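Local coordinates for glucosamine-6-phosphate deaminase (Thermotoga maritima, PDB 1J5X), which belongs to the SIS-domain proteins, with an alpha/beta fold in which parallel strands are flanked by helices, at residues E19-Q23 with V313-I317; F30-L36 with L169-F173; Y64-L68 with K83-A87; R185-V190 with K306-L310; E276-R280 with E292-D298. All coordinates share one frame; numbering follows the deposited sequence.

Overall arrangement
Contacts 2 and 4 adjoin and share a largely apolar region: their centres lie about 10 Å apart, and they touch, for instance where Leu169 meets Phe186 and Phe309. Contact 1 adjoins contact 4 in sequence, since 306-310 leads almost at once into 313-317, with about 15 Å between their centres. Contact 3 belongs to the five-stranded parallel sheet and contact 5 to the four-stranded one; their centres are about 27 Å apart, on opposite sides of the chain's centre. Contact 1 meets the four-stranded sheet where Pro314 packs on Val293 of contact 5. Thus contacts 3 and 5 each tie a helix to its own sheet, while contacts 1, 2 and 4 join helices and a loop distant in sequence.

Contact 1 (E19-Q23 with V313-I317); sequences EITDQ and VPAQI
A reciprocal amide pair between two nearly antiparallel helices, 15-25 and 313-326, joins Gln23 to Gln316. Gln23 NE2 donates to Gln316 OE1 at 2.8 Å, and Gln316 NE2 returns the bond to Gln23 OE1 at 3.0 Å, arriving in the carbonyl plane on a lone pair. The two side chains come from opposite directions with their amide planes only 21° apart, which lets both bonds run almost straight. Glutamine suits this exchange because one planar group offers a donor and an acceptor side by side. The other N-H of Gln23 NE2 reaches back 2.8 Å to Ile20 O, fixing which way round the amide sits. Ser165 OG is a further partner of Gln23 OE1, and Thr312 OG1 of Gln316 NE2, so these buried polar atoms are well satisfied. The contact brings an N-terminal helix of the chain against a helix close to its C-terminal end, with the short segments' axes 10.6 Å apart, a gap that the long glutamines span. Ile20 slides past Gln316 in the opposite direction: its CD1 lies 3.6 Å from Gln316 O, while CG2, anti to the backbone N, comes to 4.2 Å from Ile317 CG1. Val313 CG2 lies over the face of the Gln23 amide, 3.9 Å from Gln23 OE1.

Contact 2 (F30-L36 with L169-F173); sequences FFENFVL and LSLMF
The ring of Phe173 has Val35 CG1 over one face, and the edge of Phe31 is directed toward that same face. Val35 CG1 stands 3.7 Å from the ring centroid, 23° off the normal, a CH-pi contact displaced toward the rim. Phe31 and Phe173 make an offset edge-to-face pair, with centroids 5.9 Å apart and planes at 86°, the nearest atoms being Phe31 CE1 and Phe173 CD2. Leu36 CG, from the same segment as Phe31, covers one face of the Phe31 ring, and Leu36 CD2 also reaches Phe173 CZ at 3.7 Å. The rings of Phe30 and Phe34 instead turn their edges to Ser170: Phe30 CZ comes to 3.2 Å from Ser170 OG. That hydroxyl is hydrogen-bonded to Met166 O, one turn back on its own helix, and so can sit among aromatic carbons without an open polar demand. A small serine suits the spot, since Val35 CG2 also comes to 3.5 Å from Ser170 OG where the backbones draw nearest. Beside it Leu169 CD2 meets Phe31 CD1 at 3.9 Å, the two side chains crossing at about a right angle. Valine serves both neighbours at once: CG1, anti to the backbone N (chi1 -177°), goes to the ring, leaving CG2 for the serine. The whole is an aromatic-rich helix-helix interface, in which helix 27-35, with a wider pi-type turn, packs at a slant on helix 162-179, part of the SIS region.

Contact 3 (Y64-L68 with K83-A87); sequences YNLAL and KAIPA
With chi1 at 163°, Tyr64 CG swings opposite the backbone N, and this carries the phenol ring across to Ala84, Ile85 and Pro86. The contact lies within a beta-alpha-beta unit of the SIS domain, strand 54-59, helix 62-78 and strand 81-86, where the helix packs on the strand that follows it. Their short segments run antiparallel, at 170°, with axes 7.6 Å apart. Such close approach suits small residues: Ala84 CB fits against the helix backbone itself, 3.6 Å from Leu68 CA, and Leu68 CD1 closes over it at 4.0 Å. Tyr64 and Pro86 lie side by side, pointing the same way. Pro86 CG sits over one face of the tyrosine ring, 4.1 Å from its centroid and shifted toward the rim, while Pro86 CD comes to 3.6 Å from Tyr64 CE1. The puckered, conformationally restricted proline ring presents its C-H groups to the face. Tyrosine adds a polar tip to this apolar stem. A water in the ring plane, at its edge, bridges to the strand, 2.6 Å from Tyr64 OH and donating to Ala84 O at 2.7 Å.

Contact 4 (R185-V190 with K306-L310); sequences RFSELV and KSAFL
Lys306 lays its aliphatic chain against Phe186 and Leu189 of helix 184-205, in a contact between that helix and the loop leading from strand 289-293, the last strand of the four-stranded sheet, to helix 313-326. Its CB touches Leu189 CD1 at 3.8 Å. One atom further, CG meets the ring at Phe186 CZ, 3.6 Å away. CD then stands over the face, 3.8 Å from the Phe186 centroid and 16° off the normal, a CH-pi contact, and also has Arg185 CB beside it at 3.9 Å. CE still grazes Phe186 CE2, and the bend at chi4 (54°) follows before NZ, which stays 6.3 Å from Arg185 NE. Lysine suits a partly exposed place of this kind: methylenes can cover an aromatic ring while the ammonium leads on. Arg185 keeps its own charge matched along the helix through a salt bridge from NH1 to Glu188 OE2. Deeper in, Phe309 takes over. Its CG stands between the backbone N and the carbonyl carbon (chi1 76°), and CE1 reaches the edge of the Phe186 ring. Phe309 packs on Leu169 of helix 162-179 too, so three parts of the chain converge here. The far end of the ring abuts two consecutive residues of the helix, Phe309 CZ lying 3.5 Å from Leu189 CB, with Val190 CG2 a little further off.

Contact 5 (E276-R280 with E292-D298); sequences EKRLR and EVGEGGD
Glu292 and Arg280 form the close, inner part of this contact, while Lys277 and Gly296 make its outer rim. In the beta-alpha-beta unit of strand 262-267, helix 273-285 and strand 289-293, the salt bridges join the helix to the end of the strand it leads into and to the turn that follows. Arg280 is extended from CG to NE, with CG anti to the backbone N (chi1 171°), which delivers NH1 between two carboxylates. NH1 donates to Asp298 OD1 at 2.7 Å through the syn lone pair, the two planes nearly coplanar, and to Glu292 OE1 at 2.9 Å through the anti lone pair, where the planes stand 68° apart. Arginine suits the site because the two N-H groups of NH1 serve two acids while NE is left for Glu284. Lys268 binds both Glu292 OE2 and Glu276 OE1, probably easing the closeness of these two acids. Glu292 is buried, whereas Lys277 lies on the more open side; bent at chi2 and chi4, it still holds NZ 2.9 Å from Glu292 OE1. The same nitrogen reaches Gly296 O in the type II turn Gly294-Gly297, where Glu295 and Gly296 are exposed. Glycine fits the turn's third position, whose positive phi (90°) would crowd a side chain against the preceding carbonyl. Asp298 OD1 also accepts from Glu292 N at 2.7 Å, linking the arginine's anion to the strand backbone.

Contact 1 (E19-Q23 with V313-I317)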
# COMPACT_ATOMS: atom_id res chain seq x y z
N GLU A 19 -14.02 2.38 7.57
CA GLU A 19 -13.02 2.98 6.72
C GLU A 19 -12.58 2.01 5.58
O GLU A 19 -12.28 2.44 4.50
CB GLU A 19 -11.87 3.43 7.63
CG GLU A 19 -12.45 4.59 8.52
CD GLU A 19 -11.51 5.18 9.57
OE1 GLU A 19 -10.51 4.55 9.91
OE2 GLU A 19 -11.82 6.28 10.05
N ILE A 20 -12.54 0.72 5.80
CA ILE A 20 -12.23 -0.20 4.66
C ILE A 20 -13.36 -0.02 3.61
O ILE A 20 -13.14 0.17 2.39
CB ILE A 20 -12.20 -1.67 5.13
CG1 ILE A 20 -11.07 -1.85 6.14
CG2 ILE A 20 -12.07 -2.62 3.95
CD1 ILE A 20 -10.96 -3.30 6.61
N THR A 21 -14.59 -0.07 4.11
CA THR A 21 -15.77 0.05 3.25
C THR A 21 -15.85 1.38 2.51
O THR A 21 -16.44 1.46 1.43
CB THR A 21 -17.07 -0.19 4.08
OG1 THR A 21 -16.95 -1.47 4.67
CG2 THR A 21 -18.32 -0.21 3.16
N ASP A 22 -15.19 2.40 3.04
CA ASP A 22 -15.18 3.69 2.39
C ASP A 22 -14.47 3.62 1.01
O ASP A 22 -14.62 4.53 0.22
CB ASP A 22 -14.47 4.75 3.22
CG ASP A 22 -15.34 5.30 4.38
OD1 ASP A 22 -16.59 5.09 4.32
OD2 ASP A 22 -14.76 5.95 5.30
N GLN A 23 -13.69 2.57 0.78
CA GLN A 23 -13.00 2.46 -0.50
C GLN A 23 -14.07 2.11 -1.54
O GLN A 23 -13.85 2.21 -2.75
CB GLN A 23 -11.90 1.40 -0.42
CG GLN A 23 -10.68 2.00 0.28
CD GLN A 23 -9.85 0.96 1.00
OE1 GLN A 23 -8.57 0.98 0.73
NE2 GLN A 23 -10.36 0.16 1.82
N VAL A 313 -7.08 -3.85 -0.99
CA VAL A 313 -8.44 -4.07 -0.45
C VAL A 313 -8.69 -5.55 -0.08
O VAL A 313 -9.20 -5.85 1.01
CB VAL A 313 -9.50 -3.57 -1.46
CG1 VAL A 313 -10.92 -4.01 -1.03
CG2 VAL A 313 -9.46 -2.07 -1.53
N PRO A 314 -8.37 -6.49 -0.96
CA PRO A 314 -8.60 -7.88 -0.59
C PRO A 314 -7.90 -8.25 0.75
O PRO A 314 -8.47 -8.90 1.60
CB PRO A 314 -8.00 -8.64 -1.75
CG PRO A 314 -8.29 -7.73 -2.94
CD PRO A 314 -7.91 -6.37 -2.38
N ALA A 315 -6.64 -7.82 0.91
CA ALA A 315 -5.92 -8.15 2.16
C ALA A 315 -6.50 -7.42 3.38
O ALA A 315 -6.49 -7.98 4.48
CB ALA A 315 -4.37 -7.83 2.00
N GLN A 316 -7.03 -6.21 3.22
CA GLN A 316 -7.66 -5.50 4.35
C GLN A 316 -8.92 -6.30 4.77
O GLN A 316 -9.24 -6.38 5.93
CB GLN A 316 -8.15 -4.14 3.94
CG GLN A 316 -7.07 -3.12 3.57
CD GLN A 316 -7.69 -1.87 2.95
OE1 GLN A 316 -8.73 -1.44 3.37
NE2 GLN A 316 -7.04 -1.28 1.95
N ILE A 317 -9.65 -6.83 3.78
CA ILE A 317 -10.85 -7.63 4.06
C ILE A 317 -10.44 -8.97 4.69
O ILE A 317 -11.11 -9.45 5.62
CB ILE A 317 -11.70 -7.84 2.73
CG1 ILE A 317 -12.31 -6.51 2.33
CG2 ILE A 317 -12.77 -8.95 2.92
CD1 ILE A 317 -13.03 -6.55 0.91

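Contact 2 (F30-L36 with L169-F173)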
# COMPACT_ATOMS: atom_id res chain seq x y z
N PHE A 30 -14.07 11.26 -3.53
CA PHE A 30 -12.74 11.74 -3.24
C PHE A 30 -12.02 11.95 -4.57
O PHE A 30 -11.35 12.95 -4.79
CB PHE A 30 -11.99 10.69 -2.39
CG PHE A 30 -10.51 10.91 -2.35
CD1 PHE A 30 -9.95 11.90 -1.56
CD2 PHE A 30 -9.65 10.12 -3.16
CE1 PHE A 30 -8.55 12.14 -1.54
CE2 PHE A 30 -8.25 10.33 -3.16
CZ PHE A 30 -7.69 11.34 -2.35
N PHE A 31 -12.14 10.96 -5.45
CA PHE A 31 -11.46 11.05 -6.76
C PHE A 31 -11.88 12.32 -7.51
O PHE A 31 -11.04 13.10 -8.00
CB PHE A 31 -11.82 9.81 -7.59
CG PHE A 31 -11.21 9.82 -8.97
CD1 PHE A 31 -9.83 9.76 -9.15
CD2 PHE A 31 -12.05 9.90 -10.11
CE1 PHE A 31 -9.26 9.79 -10.43
CE2 PHE A 31 -11.50 9.92 -11.41
CZ PHE A 31 -10.11 9.87 -11.58
N GLU A 32 -13.20 12.55 -7.55
CA GLU A 32 -13.73 13.67 -8.33
C GLU A 32 -13.54 15.00 -7.69
O GLU A 32 -13.32 15.99 -8.37
CB GLU A 32 -15.22 13.44 -8.62
CG GLU A 32 -15.48 12.15 -9.41
CD GLU A 32 -16.96 11.91 -9.71
OE1 GLU A 32 -17.81 12.51 -9.01
OE2 GLU A 32 -17.28 11.11 -10.62
N ASN A 33 -13.59 15.05 -6.37
CA ASN A 33 -13.41 16.35 -5.76
C ASN A 33 -11.98 16.78 -5.49
O ASN A 33 -11.68 17.97 -5.50
CB ASN A 33 -14.26 16.40 -4.50
CG ASN A 33 -15.71 16.47 -4.83
OD1 ASN A 33 -16.21 17.69 -5.00
ND2 ASN A 33 -16.39 15.44 -4.98
N PHE A 34 -11.10 15.82 -5.24
CA PHE A 34 -9.73 16.17 -4.95
C PHE A 34 -8.74 15.73 -6.07
O PHE A 34 -7.94 16.52 -6.53
CB PHE A 34 -9.27 15.48 -3.63
CG PHE A 34 -7.83 15.73 -3.28
CD1 PHE A 34 -7.45 16.95 -2.69
CD2 PHE A 34 -6.87 14.75 -3.47
CE1 PHE A 34 -6.12 17.18 -2.29
CE2 PHE A 34 -5.55 14.95 -3.08
CZ PHE A 34 -5.16 16.16 -2.49
N VAL A 35 -8.81 14.47 -6.47
CA VAL A 35 -7.82 14.00 -7.47
C VAL A 35 -7.92 14.74 -8.82
O VAL A 35 -6.93 15.30 -9.31
CB VAL A 35 -7.92 12.46 -7.64
CG1 VAL A 35 -6.82 11.99 -8.63
CG2 VAL A 35 -7.61 11.76 -6.31
N LEU A 36 -9.11 14.73 -9.40
CA LEU A 36 -9.33 15.40 -10.67
C LEU A 36 -9.02 16.87 -10.65
O LEU A 36 -8.96 17.47 -11.70
CB LEU A 36 -10.77 15.26 -11.09
CG LEU A 36 -11.13 13.85 -11.46
CD1 LEU A 36 -12.57 13.87 -11.96
CD2 LEU A 36 -10.15 13.34 -12.58
N LEU A 169 -3.56 6.45 -5.07
CA LEU A 169 -4.30 6.87 -6.26
C LEU A 169 -3.92 8.28 -6.63
O LEU A 169 -3.65 8.61 -7.81
CB LEU A 169 -5.78 6.81 -5.97
CG LEU A 169 -6.68 7.59 -6.93
CD1 LEU A 169 -6.56 6.94 -8.34
CD2 LEU A 169 -8.12 7.46 -6.47
N SER A 170 -3.91 9.17 -5.65
CA SER A 170 -3.59 10.56 -5.96
C SER A 170 -2.19 10.78 -6.55
O SER A 170 -2.03 11.57 -7.51
CB SER A 170 -3.71 11.47 -4.68
OG SER A 170 -4.98 11.29 -4.07
N LEU A 171 -1.18 10.12 -5.99
CA LEU A 171 0.17 10.33 -6.45
C LEU A 171 0.37 9.60 -7.79
O LEU A 171 1.12 10.10 -8.57
CB LEU A 171 1.21 9.85 -5.41
CG LEU A 171 1.10 10.56 -4.05
CD1 LEU A 171 2.19 10.03 -3.09
CD2 LEU A 171 1.20 12.02 -4.26
N MSE A 172 -0.28 8.45 -8.01
CA MSE A 172 -0.11 7.78 -9.34
C MSE A 172 -0.69 8.73 -10.39
O MSE A 172 -0.10 9.00 -11.45
CB MSE A 172 -0.85 6.47 -9.35
CG MSE A 172 -0.17 5.46 -8.46
SE MSE A 172 -1.12 3.75 -8.47
CE MSE A 172 -0.49 3.05 -10.19
N PHE A 173 -1.90 9.22 -10.11
CA PHE A 173 -2.56 10.15 -11.05
C PHE A 173 -1.71 11.39 -11.30
O PHE A 173 -1.53 11.83 -12.46
CB PHE A 173 -3.98 10.47 -10.48
CG PHE A 173 -4.82 11.39 -11.34
CD1 PHE A 173 -4.62 12.76 -11.32
CD2 PHE A 173 -5.81 10.88 -12.14
CE1 PHE A 173 -5.41 13.63 -12.08
CE2 PHE A 173 -6.64 11.76 -12.92
CZ PHE A 173 -6.42 13.12 -12.87

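Contact 3 (Y64-L68 with K83-A87)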
# COMPACT_ATOMS: atom_id res chain seq x y z
N TYR A 64 5.67 3.66 4.72
CA TYR A 64 6.88 3.28 3.99
C TYR A 64 6.40 2.39 2.88
O TYR A 64 6.94 2.42 1.76
CB TYR A 64 7.88 2.50 4.88
CG TYR A 64 8.93 1.75 4.07
CD1 TYR A 64 9.97 2.45 3.43
CD2 TYR A 64 8.79 0.36 3.87
CE1 TYR A 64 10.87 1.79 2.55
CE2 TYR A 64 9.69 -0.33 2.96
CZ TYR A 64 10.70 0.41 2.31
OH TYR A 64 11.49 -0.18 1.33
N ASN A 65 5.44 1.51 3.17
CA ASN A 65 4.96 0.65 2.08
C ASN A 65 4.35 1.46 0.95
O ASN A 65 4.45 1.08 -0.24
CB ASN A 65 3.93 -0.38 2.60
CG ASN A 65 4.57 -1.34 3.60
OD1 ASN A 65 5.74 -1.71 3.48
ND2 ASN A 65 3.79 -1.76 4.58
N LEU A 66 3.70 2.57 1.30
CA LEU A 66 3.08 3.46 0.35
C LEU A 66 4.21 4.11 -0.48
O LEU A 66 4.16 4.14 -1.73
CB LEU A 66 2.29 4.50 1.14
CG LEU A 66 1.57 5.59 0.36
CD1 LEU A 66 0.69 4.98 -0.66
CD2 LEU A 66 0.73 6.50 1.37
N ALA A 67 5.25 4.58 0.21
CA ALA A 67 6.43 5.24 -0.42
C ALA A 67 7.09 4.26 -1.40
O ALA A 67 7.46 4.63 -2.51
CB ALA A 67 7.48 5.63 0.67
N LEU A 68 7.23 3.01 -1.00
CA LEU A 68 7.83 2.01 -1.88
C LEU A 68 6.97 1.83 -3.13
O LEU A 68 7.49 1.89 -4.27
CB LEU A 68 7.95 0.68 -1.16
CG LEU A 68 8.51 -0.45 -2.00
CD1 LEU A 68 9.97 -0.15 -2.43
CD2 LEU A 68 8.51 -1.74 -1.15
N LYS A 83 14.04 6.51 -4.87
CA LYS A 83 14.50 5.65 -3.78
C LYS A 83 13.36 5.75 -2.73
O LYS A 83 12.77 6.81 -2.57
CB LYS A 83 15.80 6.14 -3.09
CG LYS A 83 17.06 6.12 -3.90
CD LYS A 83 18.27 6.42 -2.98
CE LYS A 83 18.40 5.40 -1.83
NZ LYS A 83 19.58 5.69 -0.86
N ALA A 84 13.02 4.62 -2.14
CA ALA A 84 12.01 4.60 -1.04
C ALA A 84 12.92 4.25 0.17
O ALA A 84 13.76 3.30 0.09
CB ALA A 84 11.01 3.49 -1.27
N ILE A 85 12.77 5.00 1.27
CA ILE A 85 13.64 4.79 2.44
C ILE A 85 12.83 4.86 3.73
O ILE A 85 12.00 5.78 3.88
CB ILE A 85 14.71 5.94 2.56
CG1 ILE A 85 15.40 6.16 1.18
CG2 ILE A 85 15.76 5.63 3.69
CD1 ILE A 85 16.22 7.46 1.03
N PRO A 86 13.05 3.90 4.64
CA PRO A 86 12.31 3.96 5.91
C PRO A 86 12.78 5.26 6.57
O PRO A 86 13.97 5.54 6.56
CB PRO A 86 12.80 2.73 6.69
CG PRO A 86 13.15 1.73 5.57
CD PRO A 86 13.81 2.62 4.51
N ALA A 87 11.87 6.04 7.18
CA ALA A 87 12.32 7.33 7.70
C ALA A 87 13.39 7.29 8.76
O ALA A 87 14.16 8.26 8.83
CB ALA A 87 11.15 8.22 8.19
O HOH W 1 13.26 0.67 -0.42

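Contact 4 (R185-V190 with K306-L310)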
# COMPACT_ATOMS: atom_id res chain seq x y z
N ARG A 185 -7.94 5.83 -17.53
CA ARG A 185 -8.21 4.58 -16.87
C ARG A 185 -8.42 4.66 -15.34
O ARG A 185 -9.01 3.77 -14.76
CB ARG A 185 -7.13 3.54 -17.16
CG ARG A 185 -7.40 2.86 -18.53
CD ARG A 185 -8.10 1.48 -18.29
NE ARG A 185 -7.12 0.43 -18.45
CZ ARG A 185 -7.22 -0.84 -18.11
NH1 ARG A 185 -8.28 -1.40 -17.52
NH2 ARG A 185 -6.20 -1.59 -18.43
N PHE A 186 -7.96 5.73 -14.73
CA PHE A 186 -8.16 5.84 -13.26
C PHE A 186 -9.68 6.03 -12.99
O PHE A 186 -10.19 5.51 -12.01
CB PHE A 186 -7.34 7.02 -12.71
CG PHE A 186 -5.87 6.74 -12.61
CD1 PHE A 186 -5.34 5.85 -11.64
CD2 PHE A 186 -4.97 7.41 -13.46
CE1 PHE A 186 -3.95 5.63 -11.52
CE2 PHE A 186 -3.60 7.21 -13.35
CZ PHE A 186 -3.06 6.32 -12.39
N SER A 187 -10.40 6.75 -13.86
CA SER A 187 -11.87 6.90 -13.66
C SER A 187 -12.53 5.55 -13.74
O SER A 187 -13.43 5.23 -12.99
CB SER A 187 -12.54 7.77 -14.76
OG SER A 187 -11.95 9.03 -14.73
N GLU A 188 -12.07 4.75 -14.71
CA GLU A 188 -12.64 3.44 -14.85
C GLU A 188 -12.35 2.59 -13.61
O GLU A 188 -13.25 1.91 -13.10
CB GLU A 188 -12.06 2.77 -16.10
CG GLU A 188 -12.42 1.26 -16.24
CD GLU A 188 -11.36 0.50 -17.09
OE1 GLU A 188 -10.97 1.00 -18.19
OE2 GLU A 188 -10.92 -0.57 -16.64
N LEU A 189 -11.11 2.60 -13.12
CA LEU A 189 -10.82 1.76 -11.94
C LEU A 189 -11.56 2.25 -10.70
O LEU A 189 -12.05 1.45 -9.93
CB LEU A 189 -9.31 1.72 -11.68
CG LEU A 189 -8.57 1.04 -12.85
CD1 LEU A 189 -7.08 1.30 -12.79
CD2 LEU A 189 -8.81 -0.42 -12.70
N VAL A 190 -11.60 3.56 -10.53
CA VAL A 190 -12.38 4.09 -9.40
C VAL A 190 -13.85 3.65 -9.49
O VAL A 190 -14.48 3.25 -8.49
CB VAL A 190 -12.27 5.62 -9.41
CG1 VAL A 190 -13.35 6.24 -8.47
CG2 VAL A 190 -10.84 6.04 -8.97
N LYS A 306 -1.71 0.49 -12.85
CA LYS A 306 -2.62 1.50 -12.29
C LYS A 306 -3.59 0.91 -11.25
O LYS A 306 -4.11 1.65 -10.42
CB LYS A 306 -3.46 2.16 -13.42
CG LYS A 306 -2.70 3.22 -14.25
CD LYS A 306 -3.71 3.93 -15.23
CE LYS A 306 -2.95 4.71 -16.34
NZ LYS A 306 -1.98 3.89 -17.10
N SER A 307 -3.86 -0.39 -11.30
CA SER A 307 -4.80 -0.97 -10.33
C SER A 307 -4.17 -1.05 -8.90
O SER A 307 -4.83 -1.50 -7.97
CB SER A 307 -5.20 -2.41 -10.75
OG SER A 307 -4.03 -3.23 -10.82
N ALA A 308 -2.91 -0.68 -8.76
CA ALA A 308 -2.23 -0.78 -7.46
C ALA A 308 -3.01 -0.12 -6.34
O ALA A 308 -3.03 -0.69 -5.23
CB ALA A 308 -0.80 -0.19 -7.52
N PHE A 309 -3.69 1.00 -6.62
CA PHE A 309 -4.41 1.69 -5.56
C PHE A 309 -5.65 0.95 -5.01
O PHE A 309 -6.22 1.32 -3.96
CB PHE A 309 -4.75 3.11 -5.99
CG PHE A 309 -5.90 3.19 -6.96
CD1 PHE A 309 -5.66 3.08 -8.34
CD2 PHE A 309 -7.23 3.34 -6.50
CE1 PHE A 309 -6.74 3.11 -9.23
CE2 PHE A 309 -8.30 3.38 -7.37
CZ PHE A 309 -8.07 3.26 -8.76
N LEU A 310 -6.10 -0.09 -5.70
CA LEU A 310 -7.20 -0.90 -5.20
C LEU A 310 -6.70 -2.24 -4.64
O LEU A 310 -7.44 -2.94 -3.96
CB LEU A 310 -8.13 -1.27 -6.34
CG LEU A 310 -8.94 -0.19 -7.06
CD1 LEU A 310 -9.69 -0.84 -8.27
CD2 LEU A 310 -9.98 0.39 -6.06

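Contact 5 (E276-R280 with E292-D298)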
# COMPACT_ATOMS: atom_id res chain seq x y z
N GLU A 276 2.16 -17.65 -13.40
CA GLU A 276 1.37 -17.56 -12.20
C GLU A 276 0.57 -18.82 -11.98
O GLU A 276 0.48 -19.32 -10.87
CB GLU A 276 0.43 -16.32 -12.24
CG GLU A 276 1.18 -14.99 -12.04
CD GLU A 276 0.51 -13.77 -12.68
OE1 GLU A 276 -0.61 -13.90 -13.26
OE2 GLU A 276 1.13 -12.67 -12.63
N LYS A 277 -0.00 -19.35 -13.05
CA LYS A 277 -0.78 -20.56 -12.87
C LYS A 277 0.13 -21.73 -12.49
O LYS A 277 -0.26 -22.58 -11.67
CB LYS A 277 -1.59 -20.83 -14.15
CG LYS A 277 -2.75 -19.80 -14.31
CD LYS A 277 -3.73 -19.98 -13.13
CE LYS A 277 -5.16 -19.54 -13.41
NZ LYS A 277 -5.38 -18.11 -13.26
N ARG A 278 1.33 -21.78 -13.07
CA ARG A 278 2.27 -22.85 -12.77
C ARG A 278 2.65 -22.77 -11.29
O ARG A 278 2.68 -23.79 -10.59
CB ARG A 278 3.53 -22.75 -13.60
CG ARG A 278 3.38 -23.08 -15.05
CD ARG A 278 4.76 -23.08 -15.70
NE ARG A 278 4.70 -23.35 -17.13
CZ ARG A 278 5.77 -23.59 -17.90
NH1 ARG A 278 7.00 -23.59 -17.36
NH2 ARG A 278 5.62 -23.86 -19.20
N LEU A 279 2.91 -21.56 -10.78
CA LEU A 279 3.29 -21.42 -9.37
C LEU A 279 2.10 -21.79 -8.44
O LEU A 279 2.27 -22.44 -7.42
CB LEU A 279 3.73 -19.95 -9.10
CG LEU A 279 4.12 -19.62 -7.66
CD1 LEU A 279 5.22 -20.61 -7.19
CD2 LEU A 279 4.58 -18.12 -7.60
N ARG A 280 0.90 -21.35 -8.80
CA ARG A 280 -0.29 -21.68 -8.05
C ARG A 280 -0.41 -23.21 -7.91
O ARG A 280 -0.56 -23.70 -6.78
CB ARG A 280 -1.54 -21.16 -8.78
CG ARG A 280 -2.83 -21.65 -8.17
CD ARG A 280 -4.07 -20.95 -8.73
NE ARG A 280 -5.25 -21.40 -7.99
CZ ARG A 280 -6.32 -20.66 -7.70
NH1 ARG A 280 -6.41 -19.39 -8.06
NH2 ARG A 280 -7.31 -21.22 -7.02
N GLU A 292 -5.96 -15.81 -6.47
CA GLU A 292 -5.37 -14.82 -7.37
C GLU A 292 -6.19 -13.56 -7.47
O GLU A 292 -7.42 -13.60 -7.63
CB GLU A 292 -5.21 -15.38 -8.79
CG GLU A 292 -4.14 -16.43 -8.95
CD GLU A 292 -4.28 -17.17 -10.29
OE1 GLU A 292 -5.03 -18.17 -10.35
OE2 GLU A 292 -3.63 -16.76 -11.27
N VAL A 293 -5.51 -12.42 -7.40
CA VAL A 293 -6.18 -11.13 -7.52
C VAL A 293 -5.79 -10.60 -8.89
O VAL A 293 -4.61 -10.41 -9.15
CB VAL A 293 -5.65 -10.11 -6.47
CG1 VAL A 293 -6.25 -8.70 -6.72
CG2 VAL A 293 -5.99 -10.65 -5.05
N GLY A 294 -6.78 -10.33 -9.74
CA GLY A 294 -6.46 -9.85 -11.10
C GLY A 294 -7.34 -10.61 -12.14
O GLY A 294 -7.97 -11.66 -11.86
N GLU A 295 -7.35 -10.07 -13.36
CA GLU A 295 -8.15 -10.70 -14.42
C GLU A 295 -7.62 -12.09 -14.66
O GLU A 295 -6.38 -12.31 -14.64
CB GLU A 295 -8.12 -9.78 -15.65
CG GLU A 295 -9.13 -8.70 -15.43
CD GLU A 295 -9.42 -7.87 -16.67
OE1 GLU A 295 -9.13 -8.34 -17.80
OE2 GLU A 295 -9.99 -6.76 -16.53
N GLY A 296 -8.54 -13.05 -14.77
CA GLY A 296 -8.13 -14.41 -14.99
C GLY A 296 -7.92 -15.11 -13.64
O GLY A 296 -7.52 -16.28 -13.59
N GLY A 297 -8.19 -14.39 -12.55
CA GLY A 297 -8.04 -14.97 -11.23
C GLY A 297 -9.34 -15.00 -10.47
O GLY A 297 -10.41 -14.79 -11.05
N ASP A 298 -9.25 -15.23 -9.16
CA ASP A 298 -10.40 -15.32 -8.28
C ASP A 298 -11.13 -14.03 -8.02
O ASP A 298 -12.34 -14.02 -7.77
CB ASP A 298 -9.96 -15.94 -6.95
CG ASP A 298 -9.31 -17.28 -7.14
OD1 ASP A 298 -8.06 -17.36 -7.31
OD2 ASP A 298 -10.08 -18.28 -7.14